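Local coordinates for Bpsl1147 (Burkholderia pseudomallei, PDB 5A4O), which probably binds DNA, single-stranded DNA in particular, as a bacterial homolog of the eukaryotic transcription coactivator PC4, at residues 2-14 / 18-30. Sequence-based numbering, arbitrary orientation.
Sequences SAYDSGKTIADVQ and TQRIRISHRWYRG
Arg22 reaches from strand 19-28 to Ala3, Tyr4, Ser6 and Thr9, in and just beyond the N-terminal arm that leads up to strand 8-14. Its CB points to the same side of the sheet as those of Thr9 and Asp12, and next along the chain Arg22 CG lies 4.0 Å from Ala11 O. CG and CD run out straight, CG anti to the backbone N (chi1 -180°), past the Tyr4 ring, with Arg22 CD 3.6 Å from Tyr4 CE1. Arg22 NE and NH2 both donate to Thr9 OG1, each at 2.8 Å, the hydroxyl oxygen lying in the guanidinium plane. Arg22 NH2 also donates to Ser6 O at 2.7 Å, and NH1 adds a weaker bond to the same oxygen. Ala3 and the Tyr4 CA cover one face of the guanidinium while Ser24 CB lies against the other; this cover and the in-plane bonds to Thr9 OG1 and Ser6 O fix the rotation of the buried group.

Behind it the two strands form the first hairpin of the antiparallel four-stranded sheet of the PC4 fold. A classic beta bulge interrupts the ladder: Ile10 N and Ala11 N both donate to Ile23 O, shifting the register by one. The bulge turns Ile10 toward strand 19-28, its CD1 reaching His25 CB at 4.0 Å, and Ile10 also packs on Leu70 of the second subunit. On the Arg22 side of the sheet, Arg20 NH1 makes a 2.6 Å salt bridge to Asp12 OD2. Gln14 CG lies alongside that arginine, 4.0 Å from Arg20 NE.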
ATOM      1  N   SER A   2      -9.088 -16.911  -7.477  1.00 41.20           N
ATOM      2  CA  SER A   2      -8.113 -15.891  -7.948  1.00 39.66           C
ATOM      3  C   SER A   2      -8.264 -14.582  -7.147  1.00 40.37           C
ATOM      4  O   SER A   2      -9.380 -14.177  -6.797  1.00 39.66           O
ATOM      5  CB  SER A   2      -8.304 -15.630  -9.450  1.00 40.32           C
ATOM      6  OG  SER A   2      -7.706 -14.404  -9.862  1.00 37.32           O
ATOM      7  N   ALA A   3      -7.126 -13.937  -6.862  1.00 37.36           N
ATOM      8  CA  ALA A   3      -7.107 -12.600  -6.267  1.00 35.58           C
ATOM      9  C   ALA A   3      -7.692 -11.555  -7.214  1.00 34.89           C
ATOM     10  O   ALA A   3      -7.933 -10.412  -6.800  1.00 35.73           O
ATOM     11  CB  ALA A   3      -5.686 -12.193  -5.897  1.00 34.11           C
ATOM     12  N   TYR A   4      -7.855 -11.923  -8.484  1.00 34.45           N
ATOM     13  CA  TYR A   4      -8.436 -11.023  -9.490  1.00 37.23           C
ATOM     14  C   TYR A   4      -9.950 -11.122  -9.617  1.00 36.27           C
ATOM     15  O   TYR A   4     -10.558 -10.379 -10.401  1.00 34.78           O
ATOM     16  CB  TYR A   4      -7.746 -11.239 -10.842  1.00 37.07           C
ATOM     17  CG  TYR A   4      -6.297 -10.841 -10.744  1.00 38.46           C
ATOM     18  CD1 TYR A   4      -5.917  -9.503 -10.882  1.00 40.61           C
ATOM     19  CD2 TYR A   4      -5.313 -11.782 -10.449  1.00 38.75           C
ATOM     20  CE1 TYR A   4      -4.594  -9.117 -10.763  1.00 39.92           C
ATOM     21  CE2 TYR A   4      -3.986 -11.402 -10.322  1.00 38.93           C
ATOM     22  CZ  TYR A   4      -3.636 -10.076 -10.481  1.00 40.62           C
ATOM     23  OH  TYR A   4      -2.324  -9.713 -10.369  1.00 40.75           O
ATOM     24  N   ASP A   5     -10.562 -12.010  -8.834  1.00 36.74           N
ATOM     25  CA  ASP A   5     -12.024 -12.105  -8.779  1.00 38.88           C
ATOM     26  C   ASP A   5     -12.662 -10.864  -8.107  1.00 41.63           C
ATOM     27  O   ASP A   5     -13.708 -10.383  -8.549  1.00 44.00           O
ATOM     28  CB  ASP A   5     -12.444 -13.389  -8.050  1.00 42.40           C
ATOM     29  CG  ASP A   5     -11.968 -14.668  -8.760  1.00 44.15           C
ATOM     30  OD1 ASP A   5     -11.565 -14.589  -9.940  1.00 45.76           O
ATOM     31  OD2 ASP A   5     -12.002 -15.763  -8.146  1.00 45.62           O
ATOM     32  N   SER A   6     -12.001 -10.319  -7.087  1.00 37.72           N
ATOM     33  CA  SER A   6     -12.641  -9.394  -6.140  1.00 39.28           C
ATOM     34  C   SER A   6     -12.617  -7.919  -6.622  1.00 36.63           C
ATOM     35  O   SER A   6     -11.549  -7.323  -6.755  1.00 38.40           O
ATOM     36  CB  SER A   6     -11.951  -9.539  -4.767  1.00 41.80           C
ATOM     37  OG  SER A   6     -12.795  -9.153  -3.692  1.00 43.10           O
ATOM     38  N   GLY A   7     -13.794  -7.339  -6.875  1.00 31.18           N
ATOM     39  CA  GLY A   7     -13.906  -5.965  -7.396  1.00 27.61           C
ATOM     40  C   GLY A   7     -13.135  -5.742  -8.699  1.00 25.46           C
ATOM     41  O   GLY A   7     -12.787  -6.691  -9.416  1.00 26.77           O
ATOM     42  N   LYS A   8     -12.828  -4.489  -8.991  1.00 22.57           N
ATOM     43  CA  LYS A   8     -12.181  -4.148 -10.250  1.00 20.26           C
ATOM     44  C   LYS A   8     -10.660  -4.035 -10.127  1.00 18.41           C
ATOM     45  O   LYS A   8     -10.172  -3.231  -9.358  1.00 16.92           O
ATOM     46  CB  LYS A   8     -12.684  -2.815 -10.753  1.00 22.66           C
ATOM     47  CG  LYS A   8     -11.796  -2.319 -11.881  1.00 23.26           C
ATOM     48  CD  LYS A   8     -12.502  -1.724 -13.042  1.00 24.87           C
ATOM     49  CE  LYS A   8     -12.761  -0.269 -12.867  1.00 24.67           C
ATOM     50  NZ  LYS A   8     -12.806   0.377 -14.219  1.00 25.39           N
ATOM     51  N   THR A   9      -9.899  -4.777 -10.929  1.00 17.34           N
ATOM     52  CA  THR A   9      -8.460  -4.562 -10.960  1.00 17.19           C
ATOM     53  C   THR A   9      -8.131  -3.256 -11.721  1.00 16.82           C
ATOM     54  O   THR A   9      -8.441  -3.131 -12.888  1.00 17.67           O
ATOM     55  CB  THR A   9      -7.756  -5.756 -11.626  1.00 17.10           C
ATOM     56  OG1 THR A   9      -8.060  -6.917 -10.868  1.00 18.93           O
ATOM     57  CG2 THR A   9      -6.245  -5.555 -11.623  1.00 19.12           C
ATOM     58  N   ILE A  10      -7.554  -2.279 -11.041  1.00 15.05           N
ATOM     59  CA  ILE A  10      -7.179  -1.003 -11.657  1.00 16.14           C
ATOM     60  C   ILE A  10      -5.773  -1.149 -12.221  1.00 17.25           C
ATOM     61  O   ILE A  10      -5.498  -0.731 -13.351  1.00 19.93           O
ATOM     62  CB  ILE A  10      -7.179   0.146 -10.625  1.00 15.78           C
ATOM     63  CG1 ILE A  10      -8.496   0.245  -9.873  1.00 14.80           C
ATOM     64  CG2 ILE A  10      -6.834   1.475 -11.288  1.00 15.68           C
ATOM     65  CD1 ILE A  10      -9.705   0.415 -10.719  1.00 15.74           C
ATOM     66  N   ALA A  11      -4.886  -1.740 -11.422  1.00 16.54           N
ATOM     67  CA  ALA A  11      -3.494  -1.981 -11.821  1.00 16.81           C
ATOM     68  C   ALA A  11      -2.838  -3.188 -11.145  1.00 16.48           C
ATOM     69  O   ALA A  11      -3.176  -3.623 -10.009  1.00 14.82           O
ATOM     70  CB  ALA A  11      -2.647  -0.731 -11.609  1.00 16.39           C
ATOM     71  N   ASP A  12      -1.891  -3.751 -11.881  1.00 16.26           N
ATOM     72  CA  ASP A  12      -1.269  -4.997 -11.468  1.00 19.74           C
ATOM     73  C   ASP A  12       0.243  -4.832 -11.645  1.00 18.39           C
ATOM     74  O   ASP A  12       0.759  -5.041 -12.761  1.00 21.26           O
ATOM     75  CB  ASP A  12      -1.790  -6.084 -12.404  1.00 23.74           C
ATOM     76  CG  ASP A  12      -1.633  -7.449 -11.856  1.00 26.72           C
ATOM     77  OD1 ASP A  12      -1.740  -7.615 -10.620  1.00 31.57           O
ATOM     78  OD2 ASP A  12      -1.433  -8.383 -12.674  1.00 31.17           O
ATOM     79  N   VAL A  13       0.926  -4.436 -10.577  1.00 15.04           N
ATOM     80  CA  VAL A  13       2.347  -4.043 -10.634  1.00 13.60           C
ATOM     81  C   VAL A  13       3.188  -5.260 -10.331  1.00 12.70           C
ATOM     82  O   VAL A  13       3.175  -5.771  -9.203  1.00 11.82           O
ATOM     83  CB  VAL A  13       2.688  -2.942  -9.633  1.00 13.87           C
ATOM     84  CG1 VAL A  13       4.159  -2.562  -9.748  1.00 14.16           C
ATOM     85  CG2 VAL A  13       1.754  -1.760  -9.773  1.00 14.93           C
ATOM     86  N   GLN A  14       3.908  -5.737 -11.336  1.00 11.96           N
ATOM     87  CA  GLN A  14       4.672  -6.957 -11.186  1.00 12.96           C
ATOM     88  C   GLN A  14       5.923  -6.717 -10.356  1.00 13.61           C
ATOM     89  O   GLN A  14       6.694  -5.773 -10.623  1.00 14.03           O
ATOM     90  CB  GLN A  14       5.076  -7.542 -12.551  1.00 12.38           C
ATOM     91  CG  GLN A  14       3.898  -7.929 -13.407  1.00 12.95           C
ATOM     92  CD  GLN A  14       4.263  -8.169 -14.863  1.00 13.02           C
ATOM     93  OE1 GLN A  14       5.420  -8.057 -15.250  1.00 14.11           O
ATOM     94  NE2 GLN A  14       3.259  -8.482 -15.679  1.00 13.86           N
ATOM     95  N   THR A  18       6.603 -14.264  -9.258  1.00 17.62           N
ATOM     96  CA  THR A  18       5.757 -14.868  -8.208  1.00 19.41           C
ATOM     97  C   THR A  18       4.919 -13.920  -7.344  1.00 18.54           C
ATOM     98  O   THR A  18       4.155 -14.390  -6.505  1.00 18.18           O
ATOM     99  CB  THR A  18       6.590 -15.735  -7.258  1.00 20.34           C
ATOM    100  OG1 THR A  18       7.513 -14.947  -6.484  1.00 21.64           O
ATOM    101  CG2 THR A  18       7.342 -16.788  -8.054  1.00 20.97           C
ATOM    102  N   GLN A  19       5.061 -12.613  -7.537  1.00 16.71           N
ATOM    103  CA  GLN A  19       4.442 -11.626  -6.655  1.00 16.45           C
ATOM    104  C   GLN A  19       4.089 -10.399  -7.471  1.00 15.50           C
ATOM    105  O   GLN A  19       4.829 -10.014  -8.392  1.00 15.11           O
ATOM    106  CB  GLN A  19       5.410 -11.190  -5.557  1.00 18.35           C
ATOM    107  CG  GLN A  19       5.957 -12.312  -4.696  1.00 21.62           C
ATOM    108  CD  GLN A  19       6.473 -11.826  -3.363  1.00 25.11           C
ATOM    109  OE1 GLN A  19       7.042 -10.741  -3.236  1.00 28.32           O
ATOM    110  NE2 GLN A  19       6.270 -12.647  -2.339  1.00 31.07           N
ATOM    111  N   ARG A  20       2.957  -9.796  -7.146  1.00 15.24           N
ATOM    112  CA  ARG A  20       2.541  -8.553  -7.774  1.00 14.30           C
ATOM    113  C   ARG A  20       1.911  -7.718  -6.725  1.00 13.29           C
ATOM    114  O   ARG A  20       1.505  -8.228  -5.687  1.00 12.11           O
ATOM    115  CB  ARG A  20       1.522  -8.819  -8.870  1.00 14.75           C
ATOM    116  CG  ARG A  20       2.062  -9.599 -10.022  1.00 15.21           C
ATOM    117  CD  ARG A  20       0.966  -9.836 -11.050  1.00 16.54           C
ATOM    118  NE  ARG A  20       1.422 -10.718 -12.095  1.00 18.80           N
ATOM    119  CZ  ARG A  20       0.672 -11.157 -13.101  1.00 20.69           C
ATOM    120  NH1 ARG A  20      -0.595 -10.796 -13.222  1.00 20.14           N
ATOM    121  NH2 ARG A  20       1.202 -11.981 -13.984  1.00 21.68           N
ATOM    122  N   ILE A  21       1.867  -6.425  -6.978  1.00 13.16           N
ATOM    123  CA  ILE A  21       1.091  -5.519  -6.157  1.00 13.85           C
ATOM    124  C   ILE A  21      -0.174  -5.175  -6.952  1.00 12.98           C
ATOM    125  O   ILE A  21      -0.093  -4.538  -8.014  1.00 13.17           O
ATOM    126  CB  ILE A  21       1.846  -4.240  -5.801  1.00 14.64           C
ATOM    127  CG1 ILE A  21       3.143  -4.543  -5.041  1.00 17.04           C
ATOM    128  CG2 ILE A  21       0.921  -3.275  -5.047  1.00 15.31           C
ATOM    129  CD1 ILE A  21       2.967  -5.171  -3.678  1.00 19.06           C
ATOM    130  N   ARG A  22      -1.337  -5.607  -6.444  1.00 12.13           N
ATOM    131  CA  ARG A  22      -2.625  -5.374  -7.110  1.00 12.10           C
ATOM    132  C   ARG A  22      -3.359  -4.191  -6.486  1.00 11.41           C
ATOM    133  O   ARG A  22      -3.520  -4.118  -5.272  1.00 10.92           O
ATOM    134  CB  ARG A  22      -3.495  -6.631  -7.031  1.00 14.29           C
ATOM    135  CG  ARG A  22      -4.877  -6.476  -7.715  1.00 16.00           C
ATOM    136  CD  ARG A  22      -5.768  -7.733  -7.666  1.00 19.05           C
ATOM    137  NE  ARG A  22      -7.122  -7.503  -8.301  1.00 23.35           N
ATOM    138  CZ  ARG A  22      -8.323  -7.429  -7.678  1.00 22.96           C
ATOM    139  NH1 ARG A  22      -8.455  -7.595  -6.366  1.00 25.01           N
ATOM    140  NH2 ARG A  22      -9.430  -7.224  -8.390  1.00 24.38           N
ATOM    141  N   ILE A  23      -3.779  -3.252  -7.321  1.00 10.63           N
ATOM    142  CA  ILE A  23      -4.498  -2.096  -6.873  1.00 10.70           C
ATOM    143  C   ILE A  23      -5.880  -2.331  -7.411  1.00 11.01           C
ATOM    144  O   ILE A  23      -6.040  -2.505  -8.627  1.00 11.86           O
ATOM    145  CB  ILE A  23      -3.895  -0.799  -7.455  1.00 11.10           C
ATOM    146  CG1 ILE A  23      -2.461  -0.608  -6.899  1.00 11.45           C
ATOM    147  CG2 ILE A  23      -4.765   0.400  -7.107  1.00 11.14           C
ATOM    148  CD1 ILE A  23      -1.726   0.559  -7.491  1.00 12.13           C
ATOM    149  N   SER A  24      -6.853  -2.418  -6.510  1.00 10.73           N
ATOM    150  CA  SER A  24      -8.222  -2.750  -6.880  1.00 12.06           C
ATOM    151  C   SER A  24      -9.196  -1.751  -6.233  1.00 12.67           C
ATOM    152  O   SER A  24      -8.858  -1.040  -5.285  1.00 12.08           O
ATOM    153  CB  SER A  24      -8.526  -4.199  -6.525  1.00 13.01           C
ATOM    154  OG  SER A  24      -8.469  -4.411  -5.122  1.00 14.65           O
ATOM    155  N   HIS A  25     -10.381  -1.663  -6.804  1.00 13.87           N
ATOM    156  CA  HIS A  25     -11.421  -0.799  -6.312  1.00 14.82           C
ATOM    157  C   HIS A  25     -12.665  -1.643  -6.145  1.00 15.83           C
ATOM    158  O   HIS A  25     -12.988  -2.444  -7.006  1.00 15.15           O
ATOM    159  CB  HIS A  25     -11.685   0.358  -7.283  1.00 15.84           C
ATOM    160  CG  HIS A  25     -12.712   1.312  -6.775  1.00 16.44           C
ATOM    161  ND1 HIS A  25     -14.058   1.128  -6.996  1.00 17.53           N
ATOM    162  CD2 HIS A  25     -12.610   2.406  -5.985  1.00 17.16           C
ATOM    163  CE1 HIS A  25     -14.738   2.087  -6.390  1.00 18.06           C
ATOM    164  NE2 HIS A  25     -13.880   2.881  -5.779  1.00 18.08           N
ATOM    165  N   ARG A  26     -13.360  -1.508  -5.017  1.00 16.84           N
ATOM    166  CA  ARG A  26     -14.617  -2.206  -4.878  1.00 20.04           C
ATOM    167  C   ARG A  26     -15.631  -1.416  -4.063  1.00 18.36           C
ATOM    168  O   ARG A  26     -15.271  -0.433  -3.389  1.00 15.68           O
ATOM    169  CB  ARG A  26     -14.435  -3.584  -4.284  1.00 23.03           C
ATOM    170  CG  ARG A  26     -13.880  -3.584  -2.903  1.00 26.10           C
ATOM    171  CD  ARG A  26     -13.621  -5.003  -2.412  1.00 29.48           C
ATOM    172  NE  ARG A  26     -13.892  -5.058  -0.984  1.00 34.59           N
ATOM    173  CZ  ARG A  26     -13.100  -4.560  -0.035  1.00 37.73           C
ATOM    174  NH1 ARG A  26     -11.943  -3.986  -0.340  1.00 38.25           N
ATOM    175  NH2 ARG A  26     -13.464  -4.664   1.237  1.00 41.55           N
ATOM    176  N   TRP A  27     -16.888  -1.817  -4.209  1.00 17.82           N
ATOM    177  CA  TRP A  27     -17.989  -1.199  -3.466  1.00 17.70           C
ATOM    178  C   TRP A  27     -18.635  -2.243  -2.570  1.00 16.67           C
ATOM    179  O   TRP A  27     -18.727  -3.437  -2.926  1.00 18.92           O
ATOM    180  CB  TRP A  27     -19.023  -0.698  -4.434  1.00 18.62           C
ATOM    181  CG  TRP A  27     -18.608   0.394  -5.355  1.00 18.34           C
ATOM    182  CD1 TRP A  27     -17.940   0.279  -6.526  1.00 17.84           C
ATOM    183  CD2 TRP A  27     -18.930   1.760  -5.203  1.00 18.71           C
ATOM    184  NE1 TRP A  27     -17.803   1.515  -7.113  1.00 18.59           N
ATOM    185  CE2 TRP A  27     -18.397   2.440  -6.304  1.00 17.97           C
ATOM    186  CE3 TRP A  27     -19.587   2.486  -4.208  1.00 19.23           C
ATOM    187  CZ2 TRP A  27     -18.531   3.808  -6.466  1.00 19.65           C
ATOM    188  CZ3 TRP A  27     -19.739   3.834  -4.372  1.00 20.30           C
ATOM    189  CH2 TRP A  27     -19.208   4.489  -5.495  1.00 19.71           C
ATOM    190  N   TYR A  28     -19.083  -1.839  -1.397  1.00 15.93           N
ATOM    191  CA  TYR A  28     -19.927  -2.727  -0.589  1.00 15.73           C
ATOM    192  C   TYR A  28     -20.859  -1.842   0.234  1.00 16.34           C
ATOM    193  O   TYR A  28     -20.404  -0.890   0.883  1.00 15.35           O
ATOM    194  CB  TYR A  28     -19.138  -3.685   0.319  1.00 16.09           C
ATOM    195  CG  TYR A  28     -20.081  -4.788   0.752  1.00 17.31           C
ATOM    196  CD1 TYR A  28     -20.322  -5.891  -0.066  1.00 17.80           C
ATOM    197  CD2 TYR A  28     -20.831  -4.659   1.910  1.00 17.26           C
ATOM    198  CE1 TYR A  28     -21.248  -6.860   0.292  1.00 17.97           C
ATOM    199  CE2 TYR A  28     -21.736  -5.621   2.284  1.00 18.24           C
ATOM    200  CZ  TYR A  28     -21.957  -6.714   1.470  1.00 18.01           C
ATOM    201  OH  TYR A  28     -22.918  -7.627   1.888  1.00 18.08           O
ATOM    202  N   ARG A  29     -22.149  -2.165   0.144  1.00 17.53           N
ATOM    203  CA  ARG A  29     -23.253  -1.428   0.791  1.00 19.06           C
ATOM    204  C   ARG A  29     -23.130   0.067   0.483  1.00 19.04           C
ATOM    205  O   ARG A  29     -23.330   0.937   1.354  1.00 18.45           O
ATOM    206  CB  ARG A  29     -23.302  -1.726   2.290  1.00 20.90           C
ATOM    207  CG  ARG A  29     -24.708  -1.977   2.838  1.00 22.47           C
ATOM    208  CD  ARG A  29     -25.644  -0.782   2.641  1.00 24.79           C
ATOM    209  NE  ARG A  29     -27.044  -1.191   2.751  1.00 25.61           N
ATOM    210  CZ  ARG A  29     -27.693  -1.444   3.890  1.00 25.32           C
ATOM    211  NH1 ARG A  29     -27.098  -1.299   5.078  1.00 23.94           N
ATOM    212  NH2 ARG A  29     -28.963  -1.832   3.840  1.00 22.56           N
ATOM    213  N   GLY A  30     -22.739   0.362  -0.746  1.00 18.56           N
ATOM    214  CA  GLY A  30     -22.668   1.742  -1.208  1.00 19.72           C
ATOM    215  C   GLY A  30     -21.474   2.551  -0.733  1.00 20.89           C
ATOM    216  O   GLY A  30     -21.489   3.776  -0.848  1.00 20.76           O
TER